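Local coordinates for phosphate transporter (Thermotoga maritima MSB8, PDB 6L85), which probably carries phosphate into the cell across the membrane, driven by sodium ions, as a bacterial relative of the human SLC20 solute carriers, at residues A268-A273 with F286-L291; S85-A90 with G264-V269; G11-F16 with A89-I94. One frame throughout, in Å; residues are numbered along the deposited sequence.

Interaction 1: residues A268-A273 with F286-L291; sequences AVMIVA and FLALLL. With LMT (dodecyl-beta-D-maltoside), chain O.
Met270, on helix 260-275, reaches across to Leu287 and Ala288, near the start of helix 286-302. Its CB leaves the backbone heading toward the neighbouring helix, and with CG beside the backbone N (chi1 -63°) and an extended chi2 the chain continues that way. CB and CG touch neither residue; they carry the thioether over the distance between the helices. SD is the first atom to arrive, 4.2 Å from CB of Ala288. The chain then bends at chi3 (63°), which sets CE 4.1 Å from CB of Leu287, the two side chains crossing at about a right angle. Alanine suits this place because its small methyl admits the broad sulfur. The side chain of Phe286 leaves the backbone away from helix 260-275, and its ring meets a dodecyl maltoside molecule, whose C1 lies in plane at the ring edge while C2 comes within 3.3 Å of CZ. Leu287 also packs on Leu204 of the second subunit. With just 95 Å² buried in all, the contact rests on van der Waals packing, with no polar bond to fix its geometry: a light apolar touch made by a flexible chain, against the end of helix 286-302 that also meets detergent and the second subunit.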
ATOM      1  N   ALA B 268      -1.600   9.789 -25.549  1.00 37.39           N
ATOM      2  CA  ALA B 268      -1.450   9.862 -26.997  1.00 41.46           C
ATOM      3  C   ALA B 268      -0.945  11.241 -27.403  1.00 41.61           C
ATOM      4  O   ALA B 268      -0.060  11.366 -28.268  1.00 38.80           O
ATOM      5  CB  ALA B 268      -2.769   9.513 -27.695  1.00 32.78           C
ATOM      6  N   VAL B 269      -1.473  12.288 -26.761  1.00 35.03           N
ATOM      7  CA  VAL B 269      -0.987  13.641 -27.062  1.00 38.26           C
ATOM      8  C   VAL B 269       0.484  13.800 -26.669  1.00 43.39           C
ATOM      9  O   VAL B 269       1.291  14.358 -27.430  1.00 37.89           O
ATOM     10  CB  VAL B 269      -1.865  14.696 -26.375  1.00 37.69           C
ATOM     11  CG1 VAL B 269      -1.291  16.070 -26.603  1.00 40.22           C
ATOM     12  CG2 VAL B 269      -3.315  14.603 -26.898  1.00 36.68           C
ATOM     13  N   MET B 270       0.854  13.318 -25.475  1.00 39.28           N
ATOM     14  CA  MET B 270       2.248  13.395 -25.040  1.00 37.90           C
ATOM     15  C   MET B 270       3.172  12.618 -25.978  1.00 37.88           C
ATOM     16  O   MET B 270       4.275  13.072 -26.287  1.00 35.68           O
ATOM     17  CB  MET B 270       2.388  12.872 -23.609  1.00 31.01           C
ATOM     18  CG  MET B 270       1.614  13.718 -22.581  1.00 40.07           C
ATOM     19  SD  MET B 270       1.711  13.016 -20.926  1.00 45.61           S
ATOM     20  CE  MET B 270       3.495  13.147 -20.689  1.00 38.98           C
ATOM     21  N   ILE B 271       2.753  11.427 -26.406  1.00 39.03           N
ATOM     22  CA  ILE B 271       3.596  10.608 -27.258  1.00 39.79           C
ATOM     23  C   ILE B 271       3.795  11.290 -28.600  1.00 42.52           C
ATOM     24  O   ILE B 271       4.907  11.292 -29.136  1.00 44.67           O
ATOM     25  CB  ILE B 271       3.009   9.194 -27.412  1.00 45.17           C
ATOM     26  CG1 ILE B 271       3.140   8.410 -26.107  1.00 45.26           C
ATOM     27  CG2 ILE B 271       3.742   8.428 -28.481  1.00 47.05           C
ATOM     28  CD1 ILE B 271       2.233   7.179 -26.050  1.00 42.96           C
ATOM     29  N   VAL B 272       2.746  11.916 -29.150  1.00 40.36           N
ATOM     30  CA  VAL B 272       2.939  12.594 -30.431  1.00 42.12           C
ATOM     31  C   VAL B 272       3.851  13.818 -30.259  1.00 48.76           C
ATOM     32  O   VAL B 272       4.804  14.008 -31.032  1.00 44.37           O
ATOM     33  CB  VAL B 272       1.586  12.942 -31.090  1.00 44.61           C
ATOM     34  CG1 VAL B 272       1.783  13.799 -32.347  1.00 39.99           C
ATOM     35  CG2 VAL B 272       0.841  11.666 -31.498  1.00 43.05           C
ATOM     36  N   ALA B 273       3.611  14.642 -29.222  1.00 43.48           N
ATOM     37  CA  ALA B 273       4.472  15.807 -28.989  1.00 44.08           C
ATOM     38  C   ALA B 273       5.926  15.414 -28.749  1.00 44.41           C
ATOM     39  O   ALA B 273       6.843  16.148 -29.135  1.00 47.05           O
ATOM     40  CB  ALA B 273       3.975  16.627 -27.794  1.00 38.83           C
ATOM     41  N   PHE B 286       4.182   8.175 -16.992  1.00 41.04           N
ATOM     42  CA  PHE B 286       3.628   8.172 -15.645  1.00 45.24           C
ATOM     43  C   PHE B 286       2.926   9.478 -15.325  1.00 40.79           C
ATOM     44  O   PHE B 286       1.962   9.489 -14.559  1.00 42.00           O
ATOM     45  CB  PHE B 286       4.727   7.874 -14.622  1.00 50.91           C
ATOM     46  CG  PHE B 286       4.614   6.500 -14.039  1.00 61.49           C
ATOM     47  CD1 PHE B 286       3.452   6.121 -13.378  1.00 64.42           C
ATOM     48  CD2 PHE B 286       5.624   5.570 -14.195  1.00 67.23           C
ATOM     49  CE1 PHE B 286       3.307   4.847 -12.854  1.00 61.63           C
ATOM     50  CE2 PHE B 286       5.487   4.293 -13.678  1.00 72.57           C
ATOM     51  CZ  PHE B 286       4.321   3.934 -13.006  1.00 67.45           C
ATOM     52  N   LEU B 287       3.387  10.580 -15.906  1.00 37.01           N
ATOM     53  CA  LEU B 287       2.689  11.848 -15.741  1.00 39.55           C
ATOM     54  C   LEU B 287       1.212  11.730 -16.116  1.00 42.81           C
ATOM     55  O   LEU B 287       0.345  12.252 -15.403  1.00 40.93           O
ATOM     56  CB  LEU B 287       3.391  12.921 -16.580  1.00 43.12           C
ATOM     57  CG  LEU B 287       3.291  14.382 -16.150  1.00 49.00           C
ATOM     58  CD1 LEU B 287       3.207  14.477 -14.631  1.00 52.30           C
ATOM     59  CD2 LEU B 287       4.494  15.172 -16.663  1.00 47.88           C
ATOM     60  N   ALA B 288       0.904  11.040 -17.231  1.00 37.05           N
ATOM     61  CA  ALA B 288      -0.492  10.827 -17.633  1.00 39.66           C
ATOM     62  C   ALA B 288      -1.278  10.104 -16.556  1.00 30.06           C
ATOM     63  O   ALA B 288      -2.419  10.470 -16.247  1.00 36.38           O
ATOM     64  CB  ALA B 288      -0.571  10.027 -18.951  1.00 34.72           C
ATOM     65  N   LEU B 289      -0.704   9.040 -15.998  1.00 34.16           N
ATOM     66  CA  LEU B 289      -1.424   8.257 -14.997  1.00 31.29           C
ATOM     67  C   LEU B 289      -1.604   9.041 -13.706  1.00 36.84           C
ATOM     68  O   LEU B 289      -2.632   8.906 -13.030  1.00 33.82           O
ATOM     69  CB  LEU B 289      -0.680   6.966 -14.720  1.00 36.66           C
ATOM     70  CG  LEU B 289      -0.633   6.008 -15.888  1.00 39.17           C
ATOM     71  CD1 LEU B 289       0.360   4.891 -15.554  1.00 43.21           C
ATOM     72  CD2 LEU B 289      -2.041   5.452 -16.136  1.00 34.08           C
ATOM     73  N   LEU B 290      -0.607   9.873 -13.355  1.00 37.05           N
ATOM     74  CA  LEU B 290      -0.668  10.669 -12.130  1.00 40.41           C
ATOM     75  C   LEU B 290      -1.721  11.757 -12.246  1.00 36.58           C
ATOM     76  O   LEU B 290      -2.486  11.989 -11.303  1.00 38.07           O
ATOM     77  CB  LEU B 290       0.703  11.288 -11.843  1.00 41.89           C
ATOM     78  CG  LEU B 290       1.752  10.510 -11.058  1.00 43.72           C
ATOM     79  CD1 LEU B 290       1.724   9.077 -11.375  1.00 47.84           C
ATOM     80  CD2 LEU B 290       3.129  11.081 -11.385  1.00 41.49           C
ATOM     81  N   LEU B 291      -1.780  12.419 -13.406  1.00 37.17           N
ATOM     82  CA  LEU B 291      -2.815  13.419 -13.662  1.00 38.15           C
ATOM     83  C   LEU B 291      -4.194  12.786 -13.608  1.00 40.90           C
ATOM     84  O   LEU B 291      -5.109  13.314 -12.958  1.00 39.83           O
ATOM     85  CB  LEU B 291      -2.578  14.071 -15.025  1.00 41.75           C
ATOM     86  CG  LEU B 291      -3.679  14.921 -15.675  1.00 43.53           C
ATOM     87  CD1 LEU B 291      -3.822  16.247 -14.983  1.00 46.81           C
ATOM     88  CD2 LEU B 291      -3.398  15.135 -17.173  1.00 42.04           C
TER
HETATM   89  C1' LMT O 513       7.200  -0.229 -13.271  1.00 67.90           C
HETATM   90  C2' LMT O 513       7.065   0.387 -14.647  1.00 74.83           C
HETATM   91  C3' LMT O 513       7.765  -0.363 -15.773  1.00 74.53           C
HETATM   92  C4' LMT O 513       9.008  -1.088 -15.315  1.00 74.04           C
HETATM   93  C5' LMT O 513       8.739  -1.770 -13.977  1.00 74.34           C
HETATM   94  C6' LMT O 513       9.914  -2.635 -13.573  1.00 74.92           C
HETATM   95  O1' LMT O 513       6.972   0.817 -12.316  1.00 66.69           O
HETATM   96  O2' LMT O 513       5.697   0.462 -14.996  1.00 84.11           O
HETATM   97  O3' LMT O 513       8.099   0.595 -16.750  1.00 79.12           O
HETATM   98  O5' LMT O 513       8.472  -0.766 -13.004  1.00 73.13           O
HETATM   99  O6' LMT O 513      10.294  -3.467 -14.669  1.00 76.06           O
HETATM  100  C1  LMT O 513       5.601   1.027 -11.927  1.00 61.36           C
HETATM  101  C2  LMT O 513       5.622   1.969 -10.699  1.00 59.01           C
HETATM  102  C3  LMT O 513       4.708   1.364  -9.606  1.00 52.10           C
HETATM  103  C4  LMT O 513       4.345   2.521  -8.666  1.00 45.98           C
HETATM  104  C5  LMT O 513       3.765   1.911  -7.377  1.00 53.66           C
HETATM  105  C6  LMT O 513       4.062   2.911  -6.248  1.00 51.69           C
HETATM  106  C7  LMT O 513       3.039   2.656  -5.119  1.00 51.92           C
HETATM  107  C8  LMT O 513       3.570   1.503  -4.224  1.00 52.24           C
HETATM  108  C9  LMT O 513       2.395   1.006  -3.343  1.00 54.15           C
HETATM  109  C10 LMT O 513       2.396   1.769  -1.990  1.00 57.74           C
HETATM  110  C11 LMT O 513       1.534   0.983  -0.992  1.00 63.01           C
HETATM  111  C12 LMT O 513       1.204   1.859   0.220  1.00 64.53           C

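Interaction 2: residues S85-A90 with G264-V269; sequences SALIAA and GPVAAV
This is a buried, wholly apolar helix-to-helix contact in which Leu87, in the middle of helix 76-99, packs on Pro265 and Val266 in the early part of helix 260-275. The backbones come nearest at the same place, with the CA atoms of Leu87 and Pro265 7.0 Å apart. CG of Leu87 sits 3.6 Å from CB of Pro265, and both of its methyls touch the proline. CD2 lies against the ring, 3.9 Å from CG of Pro265. CD1, besides touching CB of Pro265, also reaches CG2 of Val266 at 4.0 Å, the leucine and valine side chains at about a right angle. In Val266, CG1 stands anti to the backbone N (chi1 172°), leaving CG2 as the branch offered to the leucine. A forked leucine fits because it can touch two successive residues at once. Proline has no N-H to give the preceding turn, and the helix kinks there; what it offers instead is a rigid hydrocarbon ring for Leu87 to pack on. Around the pair, Leu87 also touches Met14 of helix 2-32 and Pro265 touches Ala83, while Ala86 touches Ile110 and Met114 of helix 106-121, so the contact lies inside a bundle of helices.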
ATOM      1  N   SER B  85     -10.361  16.062 -28.817  1.00 43.65           N
ATOM      2  CA  SER B  85     -11.788  16.131 -29.144  1.00 39.98           C
ATOM      3  C   SER B  85     -12.585  15.116 -28.343  1.00 42.73           C
ATOM      4  O   SER B  85     -13.648  15.439 -27.800  1.00 46.57           O
ATOM      5  CB  SER B  85     -12.002  15.909 -30.647  1.00 46.03           C
ATOM      6  OG  SER B  85     -11.518  17.025 -31.385  1.00 52.60           O
ATOM      7  N   ALA B  86     -12.080  13.884 -28.262  1.00 41.54           N
ATOM      8  CA  ALA B  86     -12.724  12.842 -27.474  1.00 39.53           C
ATOM      9  C   ALA B  86     -12.819  13.236 -25.998  1.00 42.63           C
ATOM     10  O   ALA B  86     -13.862  13.035 -25.360  1.00 42.33           O
ATOM     11  CB  ALA B  86     -11.962  11.525 -27.642  1.00 34.00           C
ATOM     12  N   LEU B  87     -11.732  13.776 -25.433  1.00 38.78           N
ATOM     13  CA  LEU B  87     -11.768  14.202 -24.028  1.00 41.74           C
ATOM     14  C   LEU B  87     -12.841  15.263 -23.812  1.00 42.48           C
ATOM     15  O   LEU B  87     -13.650  15.161 -22.883  1.00 37.87           O
ATOM     16  CB  LEU B  87     -10.397  14.741 -23.578  1.00 37.02           C
ATOM     17  CG  LEU B  87      -9.237  13.772 -23.260  1.00 43.38           C
ATOM     18  CD1 LEU B  87      -7.929  14.525 -23.081  1.00 36.32           C
ATOM     19  CD2 LEU B  87      -9.497  12.883 -22.023  1.00 36.98           C
ATOM     20  N   ILE B  88     -12.865  16.293 -24.672  1.00 44.39           N
ATOM     21  CA  ILE B  88     -13.879  17.345 -24.573  1.00 42.33           C
ATOM     22  C   ILE B  88     -15.283  16.743 -24.592  1.00 46.33           C
ATOM     23  O   ILE B  88     -16.122  17.042 -23.729  1.00 45.56           O
ATOM     24  CB  ILE B  88     -13.715  18.361 -25.720  1.00 50.99           C
ATOM     25  CG1 ILE B  88     -12.409  19.144 -25.584  1.00 57.10           C
ATOM     26  CG2 ILE B  88     -14.908  19.320 -25.754  1.00 49.11           C
ATOM     27  CD1 ILE B  88     -12.307  20.346 -26.531  1.00 58.12           C
ATOM     28  N   ALA B  89     -15.551  15.870 -25.575  1.00 38.94           N
ATOM     29  CA  ALA B  89     -16.911  15.381 -25.794  1.00 44.44           C
ATOM     30  C   ALA B  89     -17.367  14.479 -24.658  1.00 42.88           C
ATOM     31  O   ALA B  89     -18.503  14.601 -24.161  1.00 45.02           O
ATOM     32  CB  ALA B  89     -17.007  14.631 -27.138  1.00 37.99           C
ATOM     33  N   ALA B  90     -16.505  13.531 -24.267  1.00 43.29           N
ATOM     34  CA  ALA B  90     -16.841  12.623 -23.183  1.00 44.56           C
ATOM     35  C   ALA B  90     -17.036  13.389 -21.880  1.00 41.10           C
ATOM     36  O   ALA B  90     -18.022  13.168 -21.175  1.00 42.22           O
ATOM     37  CB  ALA B  90     -15.765  11.547 -23.031  1.00 38.74           C
ATOM     38  N   GLY B 264      -5.218   7.609 -21.312  1.00 31.85           N
ATOM     39  CA  GLY B 264      -4.972   7.179 -22.668  1.00 33.93           C
ATOM     40  C   GLY B 264      -4.934   8.331 -23.654  1.00 34.54           C
ATOM     41  O   GLY B 264      -3.944   8.521 -24.364  1.00 36.91           O
ATOM     42  N   PRO B 265      -5.993   9.149 -23.706  1.00 37.25           N
ATOM     43  CA  PRO B 265      -5.950  10.293 -24.639  1.00 34.35           C
ATOM     44  C   PRO B 265      -4.812  11.248 -24.350  1.00 35.76           C
ATOM     45  O   PRO B 265      -4.119  11.691 -25.286  1.00 39.23           O
ATOM     46  CB  PRO B 265      -7.333  10.946 -24.457  1.00 34.57           C
ATOM     47  CG  PRO B 265      -8.229   9.797 -24.026  1.00 36.20           C
ATOM     48  CD  PRO B 265      -7.332   8.990 -23.094  1.00 36.49           C
ATOM     49  N   VAL B 266      -4.570  11.547 -23.065  1.00 37.22           N
ATOM     50  CA  VAL B 266      -3.463  12.434 -22.705  1.00 35.43           C
ATOM     51  C   VAL B 266      -2.131  11.817 -23.125  1.00 34.77           C
ATOM     52  O   VAL B 266      -1.256  12.506 -23.655  1.00 37.00           O
ATOM     53  CB  VAL B 266      -3.481  12.760 -21.196  1.00 35.57           C
ATOM     54  CG1 VAL B 266      -2.190  13.531 -20.789  1.00 31.52           C
ATOM     55  CG2 VAL B 266      -4.718  13.550 -20.818  1.00 30.24           C
ATOM     56  N   ALA B 267      -1.939  10.524 -22.847  1.00 36.78           N
ATOM     57  CA  ALA B 267      -0.710   9.852 -23.270  1.00 38.08           C
ATOM     58  C   ALA B 267      -0.520   9.932 -24.783  1.00 43.14           C
ATOM     59  O   ALA B 267       0.605  10.094 -25.268  1.00 37.22           O
ATOM     60  CB  ALA B 267      -0.719   8.382 -22.844  1.00 34.98           C
ATOM     61  N   ALA B 268      -1.600   9.789 -25.549  1.00 37.39           N
ATOM     62  CA  ALA B 268      -1.450   9.862 -26.997  1.00 41.46           C
ATOM     63  C   ALA B 268      -0.945  11.241 -27.403  1.00 41.61           C
ATOM     64  O   ALA B 268      -0.060  11.366 -28.268  1.00 38.80           O
ATOM     65  CB  ALA B 268      -2.769   9.513 -27.695  1.00 32.78           C
ATOM     66  N   VAL B 269      -1.473  12.288 -26.761  1.00 35.03           N
ATOM     67  CA  VAL B 269      -0.987  13.641 -27.062  1.00 38.26           C
ATOM     68  C   VAL B 269       0.484  13.800 -26.669  1.00 43.39           C
ATOM     69  O   VAL B 269       1.291  14.358 -27.430  1.00 37.89           O
ATOM     70  CB  VAL B 269      -1.865  14.696 -26.375  1.00 37.69           C
ATOM     71  CG1 VAL B 269      -1.291  16.070 -26.603  1.00 40.22           C
ATOM     72  CG2 VAL B 269      -3.315  14.603 -26.898  1.00 36.68           C
TER

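Interaction 3: residues G11-F16 with A89-I94; sequences GFIMAF and AASFWI
Met14 of helix 2-32 and Ser91 of helix 76-99 bring their backbones within 4.8 Å, CA to CA, where the two short helical segments run broadly alongside each other at 34°. The apolar contacts flank this point. Met14 holds CG anti to its backbone N (chi1 177°), and a bend at chi2 (73°) then swings the thioether toward the other helix, placing SD 3.7 Å and CE 3.8 Å from CB of Ala90. That residue's single methyl leaves room for both atoms. Met14 also touches Ile110 of helix 106-121, and its side chain lies about 9 Å from a bound sodium ion. From the preceding position Ile13 sends CG2, its branch methyl, to 4.0 Å from CB of Ser91, while the longer branch leads away.

The polar part is all on Ser91. Its hydroxyl is hydrogen-bonded to the carbonyl O of Leu87, one turn earlier in its own helix. Across the interface OG presses on carbon, 3.0 Å from CA of Met14, and SD of Met14 lies 3.4 Å from OG. The backbone N of Met14 is also near OG, but at an angle too poor for a hydrogen bond.

An alanine in place of Met14 would probably leave the methyl of Ala90 without its sulfur and methyl partners and open a gap beside Ser91. No hydrogen bond joins the two segments: serine suits the spot by being small and by spending its hydroxyl on its own helix, so that a polar atom can be buried against the methionine backbone while apolar packing holds the interface.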
ATOM      1  N   GLY B  11      -7.539  16.554 -19.854  1.00 40.83           N
ATOM      2  CA  GLY B  11      -7.432  15.281 -19.167  1.00 35.27           C
ATOM      3  C   GLY B  11      -7.815  15.404 -17.705  1.00 36.56           C
ATOM      4  O   GLY B  11      -8.460  14.512 -17.143  1.00 35.16           O
ATOM      5  N   PHE B  12      -7.482  16.536 -17.086  1.00 36.69           N
ATOM      6  CA  PHE B  12      -7.892  16.730 -15.703  1.00 39.70           C
ATOM      7  C   PHE B  12      -9.407  16.797 -15.595  1.00 38.18           C
ATOM      8  O   PHE B  12      -9.999  16.204 -14.695  1.00 39.99           O
ATOM      9  CB  PHE B  12      -7.264  17.996 -15.120  1.00 40.38           C
ATOM     10  CG  PHE B  12      -7.681  18.240 -13.721  1.00 45.86           C
ATOM     11  CD1 PHE B  12      -6.982  17.661 -12.670  1.00 44.57           C
ATOM     12  CD2 PHE B  12      -8.820  18.979 -13.451  1.00 44.14           C
ATOM     13  CE1 PHE B  12      -7.400  17.854 -11.374  1.00 50.32           C
ATOM     14  CE2 PHE B  12      -9.243  19.168 -12.159  1.00 51.19           C
ATOM     15  CZ  PHE B  12      -8.535  18.604 -11.116  1.00 49.27           C
ATOM     16  N   ILE B  13     -10.051  17.546 -16.493  1.00 40.26           N
ATOM     17  CA  ILE B  13     -11.509  17.663 -16.442  1.00 41.79           C
ATOM     18  C   ILE B  13     -12.173  16.301 -16.668  1.00 38.46           C
ATOM     19  O   ILE B  13     -13.123  15.924 -15.969  1.00 39.78           O
ATOM     20  CB  ILE B  13     -11.976  18.714 -17.465  1.00 42.99           C
ATOM     21  CG1 ILE B  13     -11.487  20.104 -17.033  1.00 45.92           C
ATOM     22  CG2 ILE B  13     -13.491  18.658 -17.649  1.00 42.28           C
ATOM     23  CD1 ILE B  13     -11.858  21.212 -18.021  1.00 47.54           C
ATOM     24  N   MET B  14     -11.680  15.542 -17.643  1.00 38.19           N
ATOM     25  CA  MET B  14     -12.209  14.205 -17.863  1.00 36.83           C
ATOM     26  C   MET B  14     -12.052  13.330 -16.617  1.00 36.20           C
ATOM     27  O   MET B  14     -12.989  12.630 -16.216  1.00 36.22           O
ATOM     28  CB  MET B  14     -11.508  13.581 -19.065  1.00 35.69           C
ATOM     29  CG  MET B  14     -11.914  12.179 -19.341  1.00 32.45           C
ATOM     30  SD  MET B  14     -13.574  12.084 -20.048  1.00 35.96           S
ATOM     31  CE  MET B  14     -13.827  10.322 -19.995  1.00 30.06           C
ATOM     32  N   ALA B  15     -10.856  13.345 -16.000  1.00 38.45           N
ATOM     33  CA  ALA B  15     -10.605  12.526 -14.812  1.00 36.98           C
ATOM     34  C   ALA B  15     -11.515  12.937 -13.657  1.00 35.67           C
ATOM     35  O   ALA B  15     -12.078  12.082 -12.948  1.00 36.99           O
ATOM     36  CB  ALA B  15      -9.127  12.649 -14.421  1.00 34.84           C
ATOM     37  N   PHE B  16     -11.660  14.251 -13.455  1.00 35.61           N
ATOM     38  CA  PHE B  16     -12.588  14.789 -12.465  1.00 35.59           C
ATOM     39  C   PHE B  16     -14.001  14.253 -12.686  1.00 39.64           C
ATOM     40  O   PHE B  16     -14.676  13.827 -11.735  1.00 39.95           O
ATOM     41  CB  PHE B  16     -12.554  16.318 -12.544  1.00 39.49           C
ATOM     42  CG  PHE B  16     -13.331  17.000 -11.459  1.00 40.82           C
ATOM     43  CD1 PHE B  16     -14.696  17.180 -11.576  1.00 41.37           C
ATOM     44  CD2 PHE B  16     -12.692  17.459 -10.316  1.00 45.17           C
ATOM     45  CE1 PHE B  16     -15.425  17.794 -10.576  1.00 41.87           C
ATOM     46  CE2 PHE B  16     -13.413  18.084  -9.311  1.00 46.95           C
ATOM     47  CZ  PHE B  16     -14.788  18.242  -9.443  1.00 44.33           C
ATOM     48  N   ALA B  89     -15.551  15.870 -25.575  1.00 38.94           N
ATOM     49  CA  ALA B  89     -16.911  15.381 -25.794  1.00 44.44           C
ATOM     50  C   ALA B  89     -17.367  14.479 -24.658  1.00 42.88           C
ATOM     51  O   ALA B  89     -18.503  14.601 -24.161  1.00 45.02           O
ATOM     52  CB  ALA B  89     -17.007  14.631 -27.138  1.00 37.99           C
ATOM     53  N   ALA B  90     -16.505  13.531 -24.267  1.00 43.29           N
ATOM     54  CA  ALA B  90     -16.841  12.623 -23.183  1.00 44.56           C
ATOM     55  C   ALA B  90     -17.036  13.389 -21.880  1.00 41.10           C
ATOM     56  O   ALA B  90     -18.022  13.168 -21.175  1.00 42.22           O
ATOM     57  CB  ALA B  90     -15.765  11.547 -23.031  1.00 38.74           C
ATOM     58  N   SER B  91     -16.115  14.299 -21.553  1.00 40.55           N
ATOM     59  CA  SER B  91     -16.252  15.091 -20.332  1.00 44.20           C
ATOM     60  C   SER B  91     -17.586  15.805 -20.299  1.00 47.49           C
ATOM     61  O   SER B  91     -18.265  15.829 -19.265  1.00 42.04           O
ATOM     62  CB  SER B  91     -15.131  16.127 -20.244  1.00 41.92           C
ATOM     63  OG  SER B  91     -13.899  15.487 -20.039  1.00 54.04           O
ATOM     64  N   PHE B  92     -17.953  16.429 -21.427  1.00 46.85           N
ATOM     65  CA  PHE B  92     -19.210  17.160 -21.504  1.00 48.28           C
ATOM     66  C   PHE B  92     -20.382  16.265 -21.137  1.00 47.08           C
ATOM     67  O   PHE B  92     -21.200  16.608 -20.266  1.00 45.62           O
ATOM     68  CB  PHE B  92     -19.400  17.730 -22.914  1.00 52.37           C
ATOM     69  CG  PHE B  92     -20.674  18.486 -23.073  1.00 51.83           C
ATOM     70  CD1 PHE B  92     -20.783  19.776 -22.578  1.00 54.90           C
ATOM     71  CD2 PHE B  92     -21.781  17.893 -23.649  1.00 51.88           C
ATOM     72  CE1 PHE B  92     -21.968  20.479 -22.685  1.00 56.37           C
ATOM     73  CE2 PHE B  92     -22.979  18.596 -23.762  1.00 56.96           C
ATOM     74  CZ  PHE B  92     -23.068  19.887 -23.289  1.00 58.00           C
ATOM     75  N   TRP B  93     -20.485  15.106 -21.789  1.00 43.67           N
ATOM     76  CA  TRP B  93     -21.659  14.277 -21.514  1.00 47.14           C
ATOM     77  C   TRP B  93     -21.610  13.655 -20.113  1.00 45.99           C
ATOM     78  O   TRP B  93     -22.655  13.523 -19.456  1.00 45.55           O
ATOM     79  CB  TRP B  93     -21.831  13.227 -22.612  1.00 44.34           C
ATOM     80  CG  TRP B  93     -22.323  13.910 -23.828  1.00 51.61           C
ATOM     81  CD1 TRP B  93     -21.608  14.195 -24.966  1.00 51.87           C
ATOM     82  CD2 TRP B  93     -23.614  14.493 -24.010  1.00 53.23           C
ATOM     83  NE1 TRP B  93     -22.391  14.889 -25.851  1.00 52.77           N
ATOM     84  CE2 TRP B  93     -23.627  15.086 -25.293  1.00 54.88           C
ATOM     85  CE3 TRP B  93     -24.771  14.556 -23.221  1.00 50.69           C
ATOM     86  CZ2 TRP B  93     -24.753  15.728 -25.808  1.00 50.49           C
ATOM     87  CZ3 TRP B  93     -25.886  15.202 -23.729  1.00 54.86           C
ATOM     88  CH2 TRP B  93     -25.869  15.775 -25.014  1.00 59.52           C
ATOM     89  N   ILE B  94     -20.417  13.276 -19.628  1.00 45.78           N
ATOM     90  CA  ILE B  94     -20.318  12.742 -18.269  1.00 43.11           C
ATOM     91  C   ILE B  94     -20.800  13.785 -17.270  1.00 43.52           C
ATOM     92  O   ILE B  94     -21.537  13.475 -16.336  1.00 40.81           O
ATOM     93  CB  ILE B  94     -18.880  12.299 -17.917  1.00 45.50           C
ATOM     94  CG1 ILE B  94     -18.276  11.285 -18.908  1.00 40.32           C
ATOM     95  CG2 ILE B  94     -18.858  11.735 -16.491  1.00 37.11           C
ATOM     96  CD1 ILE B  94     -19.038  10.024 -18.992  1.00 46.60           C
TER

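The three contacts join four helices in a row, one to the next: 2-32 to 76-99 in interaction 3, 76-99 to 260-275 in interaction 2, and 260-275 to 286-302 in interaction 1. The centres of interactions 2 and 3 lie about 9 Å apart. Those of interactions 1 and 2 are about 10 Å apart, and those of interactions 1 and 3 about 16 Å. Interactions 2 and 3 share Ala89 and Ala90, and CD2 of Leu87 meets CB of Met14 at 3.6 Å; interactions 1 and 2 share Ala268 and Val269. Along the chain interaction 3 closes before interaction 1 opens, whereas 173 residues separate the segments of interaction 2. Distant parts of the sequence are thus packed side by side in one largely apolar part of the helical bundle.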